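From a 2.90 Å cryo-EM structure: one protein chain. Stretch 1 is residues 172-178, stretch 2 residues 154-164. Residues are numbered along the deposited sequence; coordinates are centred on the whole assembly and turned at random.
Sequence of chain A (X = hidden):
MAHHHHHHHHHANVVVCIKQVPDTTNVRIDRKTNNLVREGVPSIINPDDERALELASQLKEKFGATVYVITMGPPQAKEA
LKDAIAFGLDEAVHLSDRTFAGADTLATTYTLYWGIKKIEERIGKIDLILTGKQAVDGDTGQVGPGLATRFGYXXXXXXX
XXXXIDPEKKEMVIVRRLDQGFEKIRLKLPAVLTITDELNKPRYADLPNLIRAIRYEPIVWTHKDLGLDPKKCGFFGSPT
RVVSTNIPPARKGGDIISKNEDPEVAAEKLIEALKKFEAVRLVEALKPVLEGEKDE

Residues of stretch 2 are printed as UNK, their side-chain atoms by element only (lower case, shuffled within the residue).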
# COMPACT_ATOMS: atom_id res chain seq x y z
N MET A 172 55.34 12.17 -31.78
CA MET A 172 54.36 13.15 -32.32
C MET A 172 54.24 14.36 -31.39
O MET A 172 54.48 14.21 -30.18
CB MET A 172 52.99 12.50 -32.51
CG MET A 172 51.86 13.26 -31.85
SD MET A 172 50.52 12.16 -31.34
CE MET A 172 51.21 11.50 -29.82
N VAL A 173 53.87 15.50 -31.98
CA VAL A 173 53.69 16.78 -31.31
C VAL A 173 52.21 17.01 -31.06
O VAL A 173 51.41 17.07 -31.99
CB VAL A 173 54.31 17.94 -32.12
CG1 VAL A 173 53.85 19.27 -31.57
CG2 VAL A 173 55.81 17.86 -32.03
N ILE A 174 51.86 17.13 -29.78
CA ILE A 174 50.52 17.47 -29.36
C ILE A 174 50.54 18.90 -28.84
O ILE A 174 51.59 19.54 -28.76
CB ILE A 174 50.00 16.50 -28.29
CG1 ILE A 174 50.75 16.74 -26.98
CG2 ILE A 174 50.21 15.09 -28.74
CD1 ILE A 174 50.02 16.27 -25.76
N VAL A 175 49.36 19.42 -28.50
CA VAL A 175 49.23 20.71 -27.82
C VAL A 175 48.39 20.46 -26.58
O VAL A 175 47.15 20.46 -26.63
CB VAL A 175 48.61 21.80 -28.71
CG1 VAL A 175 48.51 23.10 -27.97
CG2 VAL A 175 49.45 22.02 -29.95
N ARG A 176 49.05 20.20 -25.46
CA ARG A 176 48.36 19.95 -24.20
C ARG A 176 47.87 21.26 -23.61
O ARG A 176 48.58 22.26 -23.60
CB ARG A 176 49.31 19.25 -23.22
CG ARG A 176 49.10 19.59 -21.75
CD ARG A 176 50.29 19.23 -20.89
NE ARG A 176 50.44 17.80 -20.72
CZ ARG A 176 51.49 17.23 -20.16
NH1 ARG A 176 52.49 17.98 -19.72
NH2 ARG A 176 51.56 15.91 -20.04
N ARG A 177 46.63 21.26 -23.12
CA ARG A 177 46.10 22.41 -22.40
C ARG A 177 46.45 22.30 -20.92
O ARG A 177 46.20 21.26 -20.30
CB ARG A 177 44.58 22.50 -22.56
CG ARG A 177 43.92 23.46 -21.61
CD ARG A 177 42.42 23.35 -21.70
NE ARG A 177 41.89 24.02 -22.88
CZ ARG A 177 41.46 25.27 -22.89
NH1 ARG A 177 41.49 25.99 -21.78
NH2 ARG A 177 40.99 25.80 -24.01
N LEU A 178 47.02 23.36 -20.37
CA LEU A 178 47.20 23.51 -18.94
C LEU A 178 46.48 24.78 -18.49
O LEU A 178 45.78 25.43 -19.27
CB LEU A 178 48.69 23.55 -18.58
CG LEU A 178 49.41 22.22 -18.77
CD1 LEU A 178 50.85 22.32 -18.32
CD2 LEU A 178 48.70 21.10 -18.02
N UNK A 154 54.63 7.70 -22.43
CA UNK A 154 54.58 9.15 -22.32
C UNK A 154 53.13 9.60 -22.22
O UNK A 154 52.32 9.32 -23.11
c UNK A 154 55.26 9.79 -23.52
N UNK A 155 52.79 10.31 -21.15
CA UNK A 155 51.43 10.80 -20.95
C UNK A 155 51.31 12.19 -21.55
O UNK A 155 51.85 13.16 -21.01
c UNK A 155 49.47 11.66 -17.77
c UNK A 155 48.62 10.45 -19.75
c UNK A 155 51.07 10.83 -19.47
c UNK A 155 49.67 11.39 -19.23
N UNK A 156 50.61 12.29 -22.68
CA UNK A 156 50.19 13.59 -23.14
C UNK A 156 48.72 13.78 -22.85
O UNK A 156 47.87 13.29 -23.60
N UNK A 157 48.40 14.50 -21.79
CA UNK A 157 47.02 14.67 -21.37
C UNK A 157 46.49 16.02 -21.82
O UNK A 157 47.26 16.93 -22.11
c UNK A 157 46.89 14.52 -19.86
N UNK A 158 45.15 16.11 -21.90
CA UNK A 158 44.41 17.32 -22.28
C UNK A 158 44.82 17.82 -23.67
O UNK A 158 45.13 19.00 -23.85
c UNK A 158 42.97 17.22 -18.02
c UNK A 158 43.13 17.68 -19.30
c UNK A 158 44.08 17.00 -17.24
c UNK A 158 44.39 17.93 -19.82
c UNK A 158 45.34 17.24 -17.73
c UNK A 158 44.56 18.42 -21.23
c UNK A 158 45.49 17.70 -19.01
o UNK A 158 43.92 16.55 -15.95
N UNK A 159 44.80 16.92 -24.64
CA UNK A 159 45.24 17.25 -25.99
C UNK A 159 44.19 18.10 -26.69
O UNK A 159 43.01 17.73 -26.73
c UNK A 159 45.52 15.96 -26.78
c UNK A 159 46.45 15.09 -26.00
c UNK A 159 46.09 16.29 -28.13
N UNK A 160 44.62 19.24 -27.22
CA UNK A 160 43.74 20.10 -27.99
C UNK A 160 44.07 20.08 -29.48
O UNK A 160 43.16 20.19 -30.31
c UNK A 160 43.63 21.52 -25.95
c UNK A 160 42.69 22.41 -28.03
c UNK A 160 43.79 21.54 -27.44
N UNK A 161 45.34 19.90 -29.85
CA UNK A 161 45.70 19.81 -31.26
C UNK A 161 46.70 18.68 -31.45
O UNK A 161 47.36 18.24 -30.51
n UNK A 161 46.67 24.05 -32.14
c UNK A 161 46.09 25.05 -31.48
n UNK A 161 44.82 25.33 -31.68
c UNK A 161 45.98 23.21 -33.10
c UNK A 161 45.29 22.04 -32.43
c UNK A 161 46.29 21.12 -31.77
n UNK A 161 46.80 25.77 -30.61
N UNK A 162 46.78 18.21 -32.69
CA UNK A 162 47.76 17.21 -33.11
C UNK A 162 48.46 17.81 -34.32
O UNK A 162 47.82 18.11 -35.33
c UNK A 162 47.10 15.87 -33.46
c UNK A 162 47.36 14.64 -31.24
c UNK A 162 48.13 14.93 -34.04
c UNK A 162 46.42 15.25 -32.25
N UNK A 163 49.77 18.06 -34.17
CA UNK A 163 50.56 18.69 -35.26
C UNK A 163 51.22 17.61 -36.11
O UNK A 163 50.55 17.08 -37.02
c UNK A 163 49.99 21.26 -33.57
c UNK A 163 51.15 20.31 -33.39
o UNK A 163 50.09 22.42 -33.11
c UNK A 163 51.61 19.64 -34.67
o UNK A 163 48.98 20.85 -34.18
N UNK A 164 52.49 17.31 -35.83
CA UNK A 164 53.24 16.29 -36.60
C UNK A 164 53.15 14.94 -35.90
O UNK A 164 53.72 14.79 -34.80
o UNK A 164 57.14 18.50 -35.57
c UNK A 164 54.94 18.18 -36.43
c UNK A 164 54.71 16.72 -36.75
o UNK A 164 56.77 19.11 -37.65
c UNK A 164 56.39 18.63 -36.56

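Position 154 carries one side-chain carbon and lies out of reach of stretch 1. A lone CB makes it Ala154.

Position 155 has four carbons, forked at the second. Its side chain makes no close contact with stretch 1, but its backbone O lies 2.9 Å from Arg176 NH2. The late fork identifies Leu155.

Position 156 has no side-chain atoms. Its CA sits 3.8 Å from Ile174 CD1. A CB in ideal geometry would come within 2.8 Å of that same CD1, a clash, so the bare backbone leaves room for the isoleucine tip. This is Gly156.

Position 157 again shows a single carbon, pointing sideways. Its backbone O approaches Arg176 CG at 3.3 Å and lies at the edge of the Arg176 guanidinium, near its plane. It is Ala157.

Position 158 has one carbon leading to a ring of six carbons that bears one oxygen. The CA-to-CB bond points toward stretch 1, but the end of the side chain leads away. Its phi and psi are both positive, 57° and 51°, where the chain turns a corner. The backbone O accepts a hydrogen bond from Arg177 N at 2.8 Å and also takes a CA-H...O contact from Arg176 CA at 3.4 Å. The hydroxylated ring means Tyr158.

Position 159 has three carbons, one carrying the other two. One tip touches the end of Ile174. Branching directly at CB gives Val159, paired with Arg176 in a bridge without hydrogen bonds of its own. Val159 CG2 lies 3.8 Å from Ile174 CD1.

Position 160 has the same three-carbon fork. One tip touches Arg177, and the backbone N donates to Val175 O at 2.9 Å. It is Val160, with CG2 3.7 Å from Arg177 CB.

Position 161 has three carbons, a nitrogen, then a carbon carrying two more nitrogens. Its CB lies 3.8 Å from Val175 CG2. The guanidinium identifies Arg161. Its O accepts from Val175 N at 3.1 Å, with a bent angle of 139°.

Position 162 has four carbons, forked at the first, with one arm two carbons long. The end of that arm touches Ile174 and Met172. This is Ile162. Its CD1 lies 3.8 Å from Ile174 CG2 and 4.0 Å from Met172 SD.

Position 163 has three carbons, the third carrying two oxygens. One oxygen touches Val175. The backbone N donates to Val173 O at 2.9 Å. It is Glu163, whose OE2 lies 3.2 Å from Val175 CG2 and makes a long salt bridge to Arg161 NE at 3.9 Å.

Position 164 repeats the three carbons and two oxygens. Its backbone O accepts from Val173 N at 2.9 Å. It is Glu164.

The contact is mainly antiparallel strand pairing: strand 159-162 runs at 157° to strand 172-177. Five backbone hydrogen bonds hold the two stretches together. Ile174 packs against Val159 and Ile162 on the face they share with Arg176. Val175 and Arg161 occupy the other face. Together the stretches bury 786 Å².

Stretch 2, residues 154-164: ALGAYVVRIEE
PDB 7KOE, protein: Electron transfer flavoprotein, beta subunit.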